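Local coordinates for protein 3-methyladenine dna-glycosylase (Archaeoglobus fulgidus, PDB 2JHN) that belongs to the AlkA-type DNA glycosylases, joining a TATA-box-binding-protein-like sheet domain to the largely helical HhH-GPD fold of base excision DNA repair proteins, at residues L6-N11 and R104-G109; P85-R90 and G271-D276; A170-L175 and L187-A192; K142-F147 and G160-E165. The protein carries 1 engineered substitution. All blocks are in the same frame, centred on the assembly; numbering follows the deposited sequence.

Contact 1 (L6-N11 and R104-G109); sequences LKHAVN and RFYGFG
Asn11 lays its CB over the carbonyl of Gly107, 3.5 Å from Asn11 CB to Gly107 O, and that same oxygen receives the backbone bond from Asn11 N (2.8 Å, nearly straight). The donor stands above the carbonyl plane rather than within it. Val10 CG2 also touches this oxygen, 3.7 Å from Gly107 O. The close approach depends on a type II turn from Phe105 to Phe108. Gly107 fills its third position with a positive phi of 98°, and the missing side chain lets Asn11 settle directly on the turn. Farther out, the hydroxyl end of Tyr106 comes to His8, with Tyr106 OH 3.9 Å from His8 CE1, near the imidazole plane at its edge. The two side chains cross at about a right angle. The rotation of the His8 ring is set within its own segment: His8 ND1 donates to a lone pair of Ala9 O at 2.9 Å, with the oxygen in the ring plane. Asn11 OD1 caps Leu14 N at the start of helix 12-17. The loop after strand 2-5 thus rests on the turn that follows helix 96-104, while Phe105 and Phe108 pack against helix 274-287.

Contact 2 (P85-R90 and G271-D276); sequences PEELYR and GRFARD
Glu87 OE2 is gripped by two nitrogens of one guanidinium. Arg272 NH2 reaches Glu87 OE2 at 2.9 Å with a nearly straight N-H, whereas the bond from Arg272 NE is long and weak. The oxygen lies in the guanidinium plane and is met on its anti side, somewhat out of the carboxylate plane, the two planes being 40° apart. This salt bridge sits at the exposed margin of the contact and leads inward to Phe273. The flat end of Arg272 lies against that ring, its plane 3.5 Å from Phe273 CE2, while Arg272 CG covers one ring face toward the rim. The opposite face receives Leu88 CA in a CH-pi contact, 3.9 Å from the ring centroid, so the phenyl is sandwiched between its own neighbour Arg272 and the backbone of helix 86-93. Glu87 CD approaches the ring edge in its plane. Deeper still, Leu88 has CG anti to the backbone N (chi1 167°), and chi2 of 65° then sets CD1 3.7 Å from both Phe273 CD1 and Asp276 CB. The carboxylate of Asp276 is engaged by Arg110 in a salt bridge. Helix 86-93 is thereby joined to the start of helix 274-287, some 180 residues later; as in other AlkA-type HhH-GPD enzymes, helices following the N-terminal domain combine with C-terminal ones in a single helical lobe.

Contact 3 (A170-L175 and L187-A192); sequences AGVEGL and LIVEIA
The flat group here is a peptide: Val189 CG2 sits over one face of the Gly171-Val172 amide, 3.7 Å from Val172 N and 3.8 Å from Gly171 C. The helix is kinked at this point, which probably helps bring the amide face to Val189. Gly171 has a positive phi of 68°, and the N atoms of Val172 and Glu173 have no bond to the preceding turn. In Val189, chi1 of 169° sets CG1 anti to the backbone N, leaving CG2 beside that N and anti to the carbonyl carbon. Val189 CG2 also meets Val172 CG2 at a loose 4.2 Å. One turn on, Leu175 CD1 touches Val189 CG2 at 4.0 Å and Ile188 CG2 at 3.9 Å, a wholly apolar join. Ile188 leans in turn on Ile126 and Ile127 of helix 118-127. The axes of 170-175 and 187-192 approach to 9.0 Å, their directions 155° apart; the helices that hold them, 164-177 and 182-192, form an antiparallel hairpin within the helical HhH-GPD fold.

Contact 4 (K142-F147 and G160-E165); sequences KIVGRF and GFPTQE. With MBO (mercuribenzoic acid), chain C.
Although Phe147 and Pro162 touch, the polar link between their segments runs through a single water, which donates to Phe147 O at 2.8 Å and accepts from Thr163 N at 3.2 Å. No direct hydrogen bond crosses the contact; the Pro162 ring makes van der Waals contact with the last turn of the helix. Pro162 CG lies 3.6 Å from Ile143 CG2 and equally close to Ile143 O, the carbonyl that Phe147 N already bonds, and meets Phe147 CB at 4.0 Å. Helix 133-147, the small hairpin of strands 150-153 and 156-159, and helix 164-177 follow one another within the HhH-GPD fold; this contact draws together the two chain ends that flank the hairpin. Beside the proline, Val144 splits its methyls: CG1 is 3.5 Å from Gly160 O, while CG2 meets Phe161 CD1 at 4.0 Å, their side chains crossing at about a right angle. Arg146 starts out away from segment 160-165, and its guanidinium takes the mercury of mercuribenzoic acid over one face. Lys142 O lies 3.2 Å from the same mercury, Lys142 CD and NZ stand above the benzene plane near its CE2-CE3 rim with Arg146 NH2 on the opposite side, and Cys178 completes the pocket.

Overall arrangement
Two pairs emerge, on opposite sides of the chain's centre. Contacts 1 and 2, with centres 13 Å apart, interlock through Tyr89, whose OH probably bonds Gly109 N, and through His8 CB against Pro85 CD; their segments alternate along the chain, tying the N-terminal domain to the helical lobe. Contacts 3 and 4 are centred 11 Å apart and share helix 164-177. They meet where Ala192 O probably accepts from Gln164 NE2 and where Leu175 packs on Ile143. The mercuribenzoic acid belongs to contact 4, yet it is only about 8 Å from the Leu175 side chain of contact 3. Contacts 3 and 4 both lie inside the loop closed by contact 2, nearest atoms about 19 and 17 Å from it.

Contact 1 (L6-N11 and R104-G109)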
loop_
_atom_site.group_PDB
_atom_site.type_symbol
_atom_site.label_atom_id
_atom_site.label_comp_id
_atom_site.label_asym_id
_atom_site.label_seq_id
_atom_site.Cartn_x
_atom_site.Cartn_y
_atom_site.Cartn_z
ATOM N N LEU A 6 7.083 -8.757 -18.457
ATOM C CA LEU A 6 5.621 -8.710 -18.301
ATOM C C LEU A 6 4.940 -9.148 -19.591
ATOM O O LEU A 6 5.488 -8.934 -20.679
ATOM C CB LEU A 6 5.169 -7.286 -17.975
ATOM C CG LEU A 6 5.925 -6.503 -16.889
ATOM C CD1 LEU A 6 5.346 -5.109 -16.740
ATOM C CD2 LEU A 6 5.917 -7.262 -15.591
ATOM N N LYS A 7 3.734 -9.713 -19.476
ATOM C CA LYS A 7 2.940 -10.050 -20.674
ATOM C C LYS A 7 2.261 -8.820 -21.278
ATOM O O LYS A 7 2.070 -8.737 -22.497
ATOM C CB LYS A 7 1.927 -11.178 -20.394
ATOM C CG LYS A 7 1.376 -11.829 -21.665
ATOM C CD LYS A 7 0.228 -12.778 -21.381
ATOM C CE LYS A 7 -0.441 -13.222 -22.675
ATOM N NZ LYS A 7 -1.705 -13.986 -22.423
ATOM N N HIS A 8 1.964 -7.833 -20.432
ATOM C CA HIS A 8 1.209 -6.642 -20.803
ATOM C C HIS A 8 2.010 -5.370 -20.439
ATOM O O HIS A 8 2.779 -5.398 -19.480
ATOM C CB HIS A 8 -0.124 -6.703 -20.047
ATOM C CG HIS A 8 -1.168 -5.755 -20.553
ATOM N ND1 HIS A 8 -1.116 -4.397 -20.322
ATOM C CD2 HIS A 8 -2.312 -5.974 -21.244
ATOM C CE1 HIS A 8 -2.171 -3.816 -20.868
ATOM N NE2 HIS A 8 -2.915 -4.753 -21.431
ATOM N N ALA A 9 1.850 -4.267 -21.180
ATOM C CA ALA A 9 2.524 -3.000 -20.811
ATOM C C ALA A 9 2.015 -2.482 -19.454
ATOM O O ALA A 9 0.858 -2.714 -19.081
ATOM C CB ALA A 9 2.337 -1.931 -21.880
ATOM N N VAL A 10 2.894 -1.817 -18.715
ATOM C CA VAL A 10 2.519 -1.114 -17.485
ATOM C C VAL A 10 2.984 0.323 -17.662
ATOM O O VAL A 10 4.046 0.586 -18.260
ATOM C CB VAL A 10 3.153 -1.793 -16.245
ATOM C CG1 VAL A 10 4.668 -1.623 -16.244
ATOM C CG2 VAL A 10 2.535 -1.280 -14.934
ATOM N N ASN A 11 2.168 1.261 -17.215
ATOM C CA ASN A 11 2.561 2.643 -17.183
ATOM C C ASN A 11 3.280 2.921 -15.856
ATOM O O ASN A 11 2.637 3.103 -14.828
ATOM C CB ASN A 11 1.347 3.546 -17.348
ATOM C CG ASN A 11 1.727 4.996 -17.481
ATOM O OD1 ASN A 11 2.414 5.540 -16.640
ATOM N ND2 ASN A 11 1.299 5.630 -18.574
ATOM N N ARG A 104 -9.021 7.064 -17.529
ATOM C CA ARG A 104 -8.375 8.171 -16.835
ATOM C C ARG A 104 -6.988 7.759 -16.327
ATOM O O ARG A 104 -6.049 8.543 -16.422
ATOM C CB ARG A 104 -9.236 8.727 -15.687
ATOM C CG ARG A 104 -8.583 9.921 -14.951
ATOM C CD ARG A 104 -9.546 10.683 -14.030
ATOM N NE ARG A 104 -10.582 11.399 -14.782
ATOM C CZ ARG A 104 -10.431 12.625 -15.283
ATOM N NH1 ARG A 104 -9.281 13.286 -15.124
ATOM N NH2 ARG A 104 -11.425 13.181 -15.972
ATOM N N PHE A 105 -6.872 6.533 -15.791
ATOM C CA PHE A 105 -5.582 6.054 -15.269
ATOM C C PHE A 105 -5.053 4.862 -16.088
ATOM O O PHE A 105 -4.544 3.871 -15.544
ATOM C CB PHE A 105 -5.688 5.761 -13.758
ATOM C CG PHE A 105 -6.196 6.936 -12.957
ATOM C CD1 PHE A 105 -5.397 8.083 -12.764
ATOM C CD2 PHE A 105 -7.499 6.936 -12.441
ATOM C CE1 PHE A 105 -5.883 9.187 -12.041
ATOM C CE2 PHE A 105 -7.994 8.022 -11.711
ATOM C CZ PHE A 105 -7.197 9.160 -11.501
ATOM N N TYR A 106 -5.128 4.982 -17.410
ATOM C CA TYR A 106 -4.836 3.823 -18.259
ATOM C C TYR A 106 -3.384 3.361 -18.152
ATOM O O TYR A 106 -2.471 4.175 -18.245
ATOM C CB TYR A 106 -5.215 4.033 -19.746
ATOM C CG TYR A 106 -4.980 2.728 -20.494
ATOM C CD1 TYR A 106 -5.853 1.637 -20.329
ATOM C CD2 TYR A 106 -3.829 2.549 -21.285
ATOM C CE1 TYR A 106 -5.620 0.415 -20.979
ATOM C CE2 TYR A 106 -3.577 1.313 -21.938
ATOM C CZ TYR A 106 -4.479 0.264 -21.776
ATOM O OH TYR A 106 -4.242 -0.935 -22.412
ATOM N N GLY A 107 -3.180 2.061 -17.937
ATOM C CA GLY A 107 -1.828 1.510 -17.811
ATOM C C GLY A 107 -1.408 1.327 -16.367
ATOM O O GLY A 107 -0.336 0.775 -16.091
ATOM N N PHE A 108 -2.257 1.772 -15.444
ATOM C CA PHE A 108 -2.027 1.499 -14.021
ATOM C C PHE A 108 -2.059 0.006 -13.693
ATOM O O PHE A 108 -1.357 -0.422 -12.765
ATOM C CB PHE A 108 -2.965 2.310 -13.120
ATOM C CG PHE A 108 -2.687 2.145 -11.634
ATOM C CD1 PHE A 108 -1.729 2.948 -10.990
ATOM C CD2 PHE A 108 -3.370 1.182 -10.882
ATOM C CE1 PHE A 108 -1.473 2.819 -9.601
ATOM C CE2 PHE A 108 -3.094 1.017 -9.491
ATOM C CZ PHE A 108 -2.155 1.866 -8.852
ATOM N N GLY A 109 -2.860 -0.778 -14.425
ATOM C CA GLY A 109 -2.856 -2.251 -14.251
ATOM C C GLY A 109 -3.580 -2.672 -12.970
ATOM O O GLY A 109 -4.521 -1.995 -12.492
#

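Contact 2 (P85-R90 and G271-D276)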
loop_
_atom_site.group_PDB
_atom_site.type_symbol
_atom_site.label_atom_id
_atom_site.label_comp_id
_atom_site.label_asym_id
_atom_site.label_seq_id
_atom_site.Cartn_x
_atom_site.Cartn_y
_atom_site.Cartn_z
ATOM N N PRO A 85 -3.029 -7.474 -16.274
ATOM C CA PRO A 85 -4.317 -6.792 -16.022
ATOM C C PRO A 85 -5.388 -7.046 -17.089
ATOM O O PRO A 85 -6.391 -6.340 -17.125
ATOM C CB PRO A 85 -3.932 -5.328 -16.107
ATOM C CG PRO A 85 -2.877 -5.296 -17.203
ATOM C CD PRO A 85 -2.112 -6.612 -17.054
ATOM N N GLU A 86 -5.161 -8.006 -17.970
ATOM C CA GLU A 86 -6.058 -8.178 -19.132
ATOM C C GLU A 86 -7.517 -8.395 -18.702
ATOM O O GLU A 86 -8.422 -7.705 -19.192
ATOM C CB GLU A 86 -5.567 -9.340 -20.001
ATOM C CG GLU A 86 -6.535 -9.753 -21.097
ATOM C CD GLU A 86 -6.460 -8.869 -22.328
ATOM O OE1 GLU A 86 -5.662 -7.894 -22.336
ATOM O OE2 GLU A 86 -7.209 -9.162 -23.300
ATOM N N GLU A 87 -7.706 -9.309 -17.744
ATOM C CA GLU A 87 -9.023 -9.693 -17.272
ATOM C C GLU A 87 -9.695 -8.575 -16.474
ATOM O O GLU A 87 -10.902 -8.346 -16.611
ATOM C CB GLU A 87 -8.939 -10.974 -16.445
ATOM C CG GLU A 87 -10.248 -11.795 -16.474
ATOM C CD GLU A 87 -10.389 -12.794 -15.324
ATOM O OE1 GLU A 87 -9.343 -13.301 -14.830
ATOM O OE2 GLU A 87 -11.561 -13.092 -14.937
ATOM N N LEU A 88 -8.910 -7.896 -15.635
ATOM C CA LEU A 88 -9.411 -6.715 -14.921
ATOM C C LEU A 88 -9.909 -5.704 -15.938
ATOM O O LEU A 88 -10.996 -5.142 -15.797
ATOM C CB LEU A 88 -8.287 -6.077 -14.077
ATOM C CG LEU A 88 -8.529 -4.666 -13.508
ATOM C CD1 LEU A 88 -9.658 -4.635 -12.504
ATOM C CD2 LEU A 88 -7.231 -4.073 -12.882
ATOM N N TYR A 89 -9.101 -5.462 -16.960
ATOM C CA TYR A 89 -9.432 -4.422 -17.930
ATOM C C TYR A 89 -10.700 -4.773 -18.705
ATOM O O TYR A 89 -11.552 -3.907 -18.936
ATOM C CB TYR A 89 -8.265 -4.207 -18.881
ATOM C CG TYR A 89 -7.123 -3.344 -18.348
ATOM C CD1 TYR A 89 -7.247 -2.574 -17.179
ATOM C CD2 TYR A 89 -5.934 -3.265 -19.060
ATOM C CE1 TYR A 89 -6.178 -1.764 -16.742
ATOM C CE2 TYR A 89 -4.882 -2.470 -18.640
ATOM C CZ TYR A 89 -5.005 -1.730 -17.482
ATOM O OH TYR A 89 -3.943 -0.950 -17.110
ATOM N N ARG A 90 -10.815 -6.036 -19.107
ATOM C CA ARG A 90 -12.048 -6.550 -19.748
ATOM C C ARG A 90 -13.279 -6.285 -18.874
ATOM O O ARG A 90 -14.330 -5.803 -19.354
ATOM C CB ARG A 90 -11.886 -8.049 -20.012
ATOM C CG ARG A 90 -12.867 -8.650 -20.995
ATOM C CD ARG A 90 -12.525 -10.115 -21.263
ATOM N NE ARG A 90 -11.228 -10.208 -21.939
ATOM C CZ ARG A 90 -10.149 -10.840 -21.477
ATOM N NH1 ARG A 90 -10.169 -11.489 -20.312
ATOM N NH2 ARG A 90 -9.039 -10.833 -22.212
ATOM N N GLY A 271 -17.312 -6.853 -7.726
ATOM C CA GLY A 271 -17.099 -8.301 -7.642
ATOM C C GLY A 271 -15.681 -8.690 -7.281
ATOM O O GLY A 271 -15.096 -8.107 -6.354
ATOM N N ARG A 272 -15.111 -9.638 -8.029
ATOM C CA ARG A 272 -13.805 -10.222 -7.686
ATOM C C ARG A 272 -12.665 -9.195 -7.843
ATOM O O ARG A 272 -11.532 -9.427 -7.419
ATOM C CB ARG A 272 -13.520 -11.474 -8.525
ATOM C CG ARG A 272 -13.349 -11.263 -10.029
ATOM C CD ARG A 272 -13.792 -12.541 -10.786
ATOM N NE ARG A 272 -13.613 -12.457 -12.232
ATOM C CZ ARG A 272 -14.511 -11.976 -13.092
ATOM N NH1 ARG A 272 -15.680 -11.503 -12.677
ATOM N NH2 ARG A 272 -14.217 -11.964 -14.392
ATOM N N PHE A 273 -12.974 -8.088 -8.497
ATOM C CA PHE A 273 -11.981 -7.036 -8.785
ATOM C C PHE A 273 -12.082 -5.822 -7.864
ATOM O O PHE A 273 -11.435 -4.796 -8.118
ATOM C CB PHE A 273 -12.073 -6.610 -10.259
ATOM C CG PHE A 273 -11.594 -7.661 -11.205
ATOM C CD1 PHE A 273 -10.248 -8.059 -11.223
ATOM C CD2 PHE A 273 -12.494 -8.280 -12.080
ATOM C CE1 PHE A 273 -9.810 -9.055 -12.093
ATOM C CE2 PHE A 273 -12.047 -9.280 -12.950
ATOM C CZ PHE A 273 -10.735 -9.664 -12.970
ATOM N N ALA A 274 -12.849 -5.935 -6.776
ATOM C CA ALA A 274 -13.054 -4.792 -5.862
ATOM C C ALA A 274 -11.725 -4.214 -5.321
ATOM O O ALA A 274 -11.581 -2.986 -5.225
ATOM C CB ALA A 274 -13.969 -5.160 -4.691
ATOM N N ARG A 275 -10.777 -5.106 -4.970
ATOM C CA ARG A 275 -9.445 -4.656 -4.457
ATOM C C ARG A 275 -8.622 -3.852 -5.489
ATOM O O ARG A 275 -7.944 -2.905 -5.136
ATOM C CB ARG A 275 -8.623 -5.846 -3.918
ATOM C CG ARG A 275 -7.582 -5.433 -2.844
ATOM C CD ARG A 275 -6.616 -6.582 -2.549
ATOM N NE ARG A 275 -5.657 -6.725 -3.638
ATOM C CZ ARG A 275 -4.558 -5.989 -3.757
ATOM N NH1 ARG A 275 -4.264 -5.078 -2.837
ATOM N NH2 ARG A 275 -3.760 -6.152 -4.811
ATOM N N ASP A 276 -8.684 -4.236 -6.770
ATOM C CA ASP A 276 -8.014 -3.478 -7.826
ATOM C C ASP A 276 -8.726 -2.151 -8.045
ATOM O O ASP A 276 -8.111 -1.075 -8.112
ATOM C CB ASP A 276 -8.059 -4.300 -9.129
ATOM C CG ASP A 276 -7.344 -5.608 -9.001
ATOM O OD1 ASP A 276 -6.098 -5.607 -9.035
ATOM O OD2 ASP A 276 -8.031 -6.659 -8.877
#

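Contact 3 (A170-L175 and L187-A192)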
loop_
_atom_site.group_PDB
_atom_site.type_symbol
_atom_site.label_atom_id
_atom_site.label_comp_id
_atom_site.label_asym_id
_atom_site.label_seq_id
_atom_site.Cartn_x
_atom_site.Cartn_y
_atom_site.Cartn_z
ATOM N N ALA A 170 12.315 1.301 20.304
ATOM C CA ALA A 170 11.832 2.687 20.282
ATOM C C ALA A 170 10.876 2.938 21.440
ATOM O O ALA A 170 10.926 3.991 22.077
ATOM C CB ALA A 170 11.119 3.004 18.912
ATOM N N GLY A 171 10.001 1.960 21.699
ATOM C CA GLY A 171 9.000 2.048 22.769
ATOM C C GLY A 171 7.923 3.082 22.530
ATOM O O GLY A 171 7.961 3.825 21.543
ATOM N N VAL A 172 6.943 3.134 23.430
ATOM C CA VAL A 172 5.894 4.159 23.328
ATOM C C VAL A 172 6.490 5.567 23.233
ATOM O O VAL A 172 6.112 6.352 22.371
ATOM C CB VAL A 172 4.863 4.082 24.505
ATOM C CG1 VAL A 172 3.989 5.350 24.563
ATOM C CG2 VAL A 172 4.012 2.822 24.387
ATOM N N GLU A 173 7.422 5.903 24.126
ATOM C CA GLU A 173 7.934 7.273 24.150
ATOM C C GLU A 173 8.716 7.674 22.899
ATOM O O GLU A 173 8.666 8.824 22.485
ATOM C CB GLU A 173 8.788 7.535 25.409
ATOM C CG GLU A 173 7.961 7.716 26.682
ATOM C CD GLU A 173 6.888 8.802 26.552
ATOM O OE1 GLU A 173 7.172 9.916 26.024
ATOM O OE2 GLU A 173 5.748 8.519 26.990
ATOM N N GLY A 174 9.446 6.733 22.319
ATOM C CA GLY A 174 10.233 7.004 21.097
ATOM C C GLY A 174 9.325 7.322 19.914
ATOM O O GLY A 174 9.599 8.227 19.131
ATOM N N LEU A 175 8.224 6.574 19.804
ATOM C CA LEU A 175 7.190 6.842 18.801
ATOM C C LEU A 175 6.485 8.177 19.047
ATOM O O LEU A 175 6.251 8.912 18.093
ATOM C CB LEU A 175 6.167 5.683 18.710
ATOM C CG LEU A 175 6.740 4.299 18.362
ATOM C CD1 LEU A 175 5.620 3.273 18.210
ATOM C CD2 LEU A 175 7.628 4.309 17.127
ATOM N N LEU A 187 -0.557 1.182 20.688
ATOM C CA LEU A 187 -1.107 0.105 19.873
ATOM C C LEU A 187 -0.034 -0.517 18.945
ATOM O O LEU A 187 0.039 -1.739 18.802
ATOM C CB LEU A 187 -2.314 0.622 19.094
ATOM C CG LEU A 187 -3.162 -0.374 18.293
ATOM C CD1 LEU A 187 -3.602 -1.562 19.158
ATOM C CD2 LEU A 187 -4.350 0.349 17.655
ATOM N N ILE A 188 0.792 0.327 18.330
ATOM C CA ILE A 188 1.877 -0.149 17.462
ATOM C C ILE A 188 2.862 -1.020 18.256
ATOM O O ILE A 188 3.245 -2.102 17.822
ATOM C CB ILE A 188 2.550 1.019 16.693
ATOM C CG1 ILE A 188 1.534 1.600 15.683
ATOM C CG2 ILE A 188 3.863 0.539 16.012
ATOM C CD1 ILE A 188 1.955 2.876 15.012
ATOM N N VAL A 189 3.235 -0.571 19.455
ATOM C CA VAL A 189 4.103 -1.388 20.301
ATOM C C VAL A 189 3.424 -2.739 20.613
ATOM O O VAL A 189 4.040 -3.798 20.515
ATOM C CB VAL A 189 4.549 -0.611 21.570
ATOM C CG1 VAL A 189 5.234 -1.551 22.579
ATOM C CG2 VAL A 189 5.483 0.541 21.184
ATOM N N GLU A 190 2.131 -2.698 20.916
ATOM C CA GLU A 190 1.332 -3.907 21.153
ATOM C C GLU A 190 1.415 -4.918 19.984
ATOM O O GLU A 190 1.702 -6.108 20.169
ATOM C CB GLU A 190 -0.123 -3.505 21.433
ATOM C CG GLU A 190 -0.960 -4.579 22.108
ATOM C CD GLU A 190 -2.431 -4.166 22.357
ATOM O OE1 GLU A 190 -2.745 -2.953 22.477
ATOM O OE2 GLU A 190 -3.272 -5.088 22.468
ATOM N N ILE A 191 1.207 -4.413 18.773
ATOM C CA ILE A 191 1.299 -5.221 17.570
ATOM C C ILE A 191 2.719 -5.774 17.377
ATOM O O ILE A 191 2.901 -6.933 16.979
ATOM C CB ILE A 191 0.814 -4.406 16.330
ATOM C CG1 ILE A 191 -0.687 -4.012 16.464
ATOM C CG2 ILE A 191 1.152 -5.136 15.033
ATOM C CD1 ILE A 191 -1.653 -5.165 16.321
ATOM N N ALA A 192 3.731 -4.961 17.698
ATOM C CA ALA A 192 5.143 -5.388 17.561
ATOM C C ALA A 192 5.519 -6.644 18.384
ATOM O O ALA A 192 6.419 -7.418 18.015
ATOM C CB ALA A 192 6.097 -4.204 17.890
#

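Contact 4 (K142-F147 and G160-E165)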
loop_
_atom_site.group_PDB
_atom_site.type_symbol
_atom_site.label_atom_id
_atom_site.label_comp_id
_atom_site.label_asym_id
_atom_site.label_seq_id
_atom_site.Cartn_x
_atom_site.Cartn_y
_atom_site.Cartn_z
ATOM N N LYS A 142 9.297 10.082 9.603
ATOM C CA LYS A 142 9.978 10.362 10.877
ATOM C C LYS A 142 10.419 9.051 11.525
ATOM O O LYS A 142 11.569 8.886 11.936
ATOM C CB LYS A 142 9.050 11.120 11.826
ATOM C CG LYS A 142 8.602 12.492 11.345
ATOM C CD LYS A 142 9.424 13.556 12.050
ATOM C CE LYS A 142 8.946 14.939 11.698
ATOM N NZ LYS A 142 10.119 15.856 11.709
ATOM N N ILE A 143 9.505 8.096 11.566
ATOM C CA ILE A 143 9.785 6.809 12.197
ATOM C C ILE A 143 10.835 5.989 11.428
ATOM O O ILE A 143 11.671 5.291 12.024
ATOM C CB ILE A 143 8.457 6.048 12.396
ATOM C CG1 ILE A 143 7.579 6.796 13.414
ATOM C CG2 ILE A 143 8.707 4.621 12.844
ATOM C CD1 ILE A 143 8.102 6.719 14.806
ATOM N N VAL A 144 10.777 6.048 10.093
ATOM C CA VAL A 144 11.744 5.363 9.245
ATOM C C VAL A 144 13.130 5.988 9.454
ATOM O O VAL A 144 14.130 5.284 9.523
ATOM C CB VAL A 144 11.314 5.475 7.754
ATOM C CG1 VAL A 144 12.439 5.055 6.773
ATOM C CG2 VAL A 144 10.072 4.637 7.564
ATOM N N GLY A 145 13.159 7.308 9.539
ATOM C CA GLY A 145 14.434 8.034 9.635
ATOM C C GLY A 145 15.160 7.615 10.907
ATOM O O GLY A 145 16.374 7.333 10.898
ATOM N N ARG A 146 14.419 7.519 11.998
ATOM C CA ARG A 146 15.061 7.262 13.291
ATOM C C ARG A 146 15.228 5.780 13.639
ATOM O O ARG A 146 16.209 5.384 14.297
ATOM C CB ARG A 146 14.318 7.997 14.396
ATOM C CG ARG A 146 14.989 7.835 15.781
ATOM C CD ARG A 146 14.493 8.904 16.724
ATOM N NE ARG A 146 14.966 10.212 16.295
ATOM C CZ ARG A 146 14.454 11.373 16.697
ATOM N NH1 ARG A 146 13.448 11.408 17.576
ATOM N NH2 ARG A 146 14.970 12.507 16.227
ATOM N N PHE A 147 14.254 4.964 13.232
ATOM C CA PHE A 147 14.178 3.583 13.692
ATOM C C PHE A 147 14.274 2.548 12.565
ATOM O O PHE A 147 14.416 1.344 12.813
ATOM C CB PHE A 147 12.916 3.387 14.555
ATOM C CG PHE A 147 12.846 4.308 15.768
ATOM C CD1 PHE A 147 13.789 4.203 16.807
ATOM C CD2 PHE A 147 11.847 5.279 15.870
ATOM C CE1 PHE A 147 13.716 5.062 17.938
ATOM C CE2 PHE A 147 11.771 6.134 16.972
ATOM C CZ PHE A 147 12.718 6.026 18.008
ATOM N N GLY A 160 14.436 1.366 5.005
ATOM C CA GLY A 160 13.430 0.318 5.283
ATOM C C GLY A 160 12.466 0.710 6.400
ATOM O O GLY A 160 12.782 1.556 7.242
ATOM N N PHE A 161 11.269 0.108 6.424
ATOM C CA PHE A 161 10.370 0.324 7.538
ATOM C C PHE A 161 10.929 -0.397 8.790
ATOM O O PHE A 161 11.453 -1.489 8.671
ATOM C CB PHE A 161 8.940 -0.179 7.240
ATOM C CG PHE A 161 7.916 0.380 8.189
ATOM C CD1 PHE A 161 7.418 1.675 8.011
ATOM C CD2 PHE A 161 7.492 -0.361 9.309
ATOM C CE1 PHE A 161 6.508 2.205 8.907
ATOM C CE2 PHE A 161 6.580 0.178 10.218
ATOM C CZ PHE A 161 6.083 1.449 10.016
ATOM N N PRO A 162 10.830 0.224 9.974
ATOM C CA PRO A 162 11.312 -0.408 11.235
ATOM C C PRO A 162 10.818 -1.848 11.425
ATOM O O PRO A 162 9.635 -2.126 11.168
ATOM C CB PRO A 162 10.742 0.509 12.313
ATOM C CG PRO A 162 10.701 1.864 11.640
ATOM C CD PRO A 162 10.282 1.565 10.212
ATOM N N THR A 163 11.728 -2.740 11.847
ATOM C CA THR A 163 11.399 -4.124 12.192
ATOM C C THR A 163 10.578 -4.099 13.480
ATOM O O THR A 163 10.572 -3.093 14.180
ATOM C CB THR A 163 12.667 -4.987 12.446
ATOM O OG1 THR A 163 13.427 -4.395 13.507
ATOM C CG2 THR A 163 13.534 -5.114 11.169
ATOM N N GLN A 164 9.890 -5.201 13.797
ATOM C CA GLN A 164 9.161 -5.277 15.076
ATOM C C GLN A 164 10.107 -5.041 16.259
ATOM O O GLN A 164 9.773 -4.316 17.186
ATOM C CB GLN A 164 8.401 -6.601 15.211
ATOM C CG GLN A 164 7.343 -6.792 14.113
ATOM C CD GLN A 164 6.625 -8.108 14.222
ATOM O OE1 GLN A 164 6.422 -8.798 13.223
ATOM N NE2 GLN A 164 6.216 -8.469 15.448
ATOM N N GLU A 165 11.304 -5.606 16.158
ATOM C CA GLU A 165 12.381 -5.428 17.162
ATOM C C GLU A 165 12.786 -3.978 17.412
ATOM O O GLU A 165 12.935 -3.567 18.562
ATOM C CB GLU A 165 13.608 -6.252 16.749
ATOM C CG GLU A 165 13.400 -7.751 16.870
ATOM C CD GLU A 165 12.922 -8.430 15.575
ATOM O OE1 GLU A 165 12.445 -7.751 14.620
ATOM O OE2 GLU A 165 13.031 -9.675 15.513
HETATM HG HG MBO C . 11.607 10.742 14.538
HETATM C CE1 MBO C . 12.843 12.185 13.284
HETATM C CE2 MBO C . 12.803 13.539 13.584
HETATM C CE3 MBO C . 13.564 14.405 12.812
HETATM C CE4 MBO C . 14.332 13.915 11.757
HETATM C CE5 MBO C . 14.368 12.551 11.473
HETATM C CE6 MBO C . 13.615 11.673 12.245
HETATM C CZ MBO C . 15.137 14.863 10.926
HETATM O OZ1 MBO C . 15.921 14.408 10.079
HETATM O OZ2 MBO C . 14.986 16.088 11.090
HETATM O O HOH W 1 14.569 -1.269 11.867
#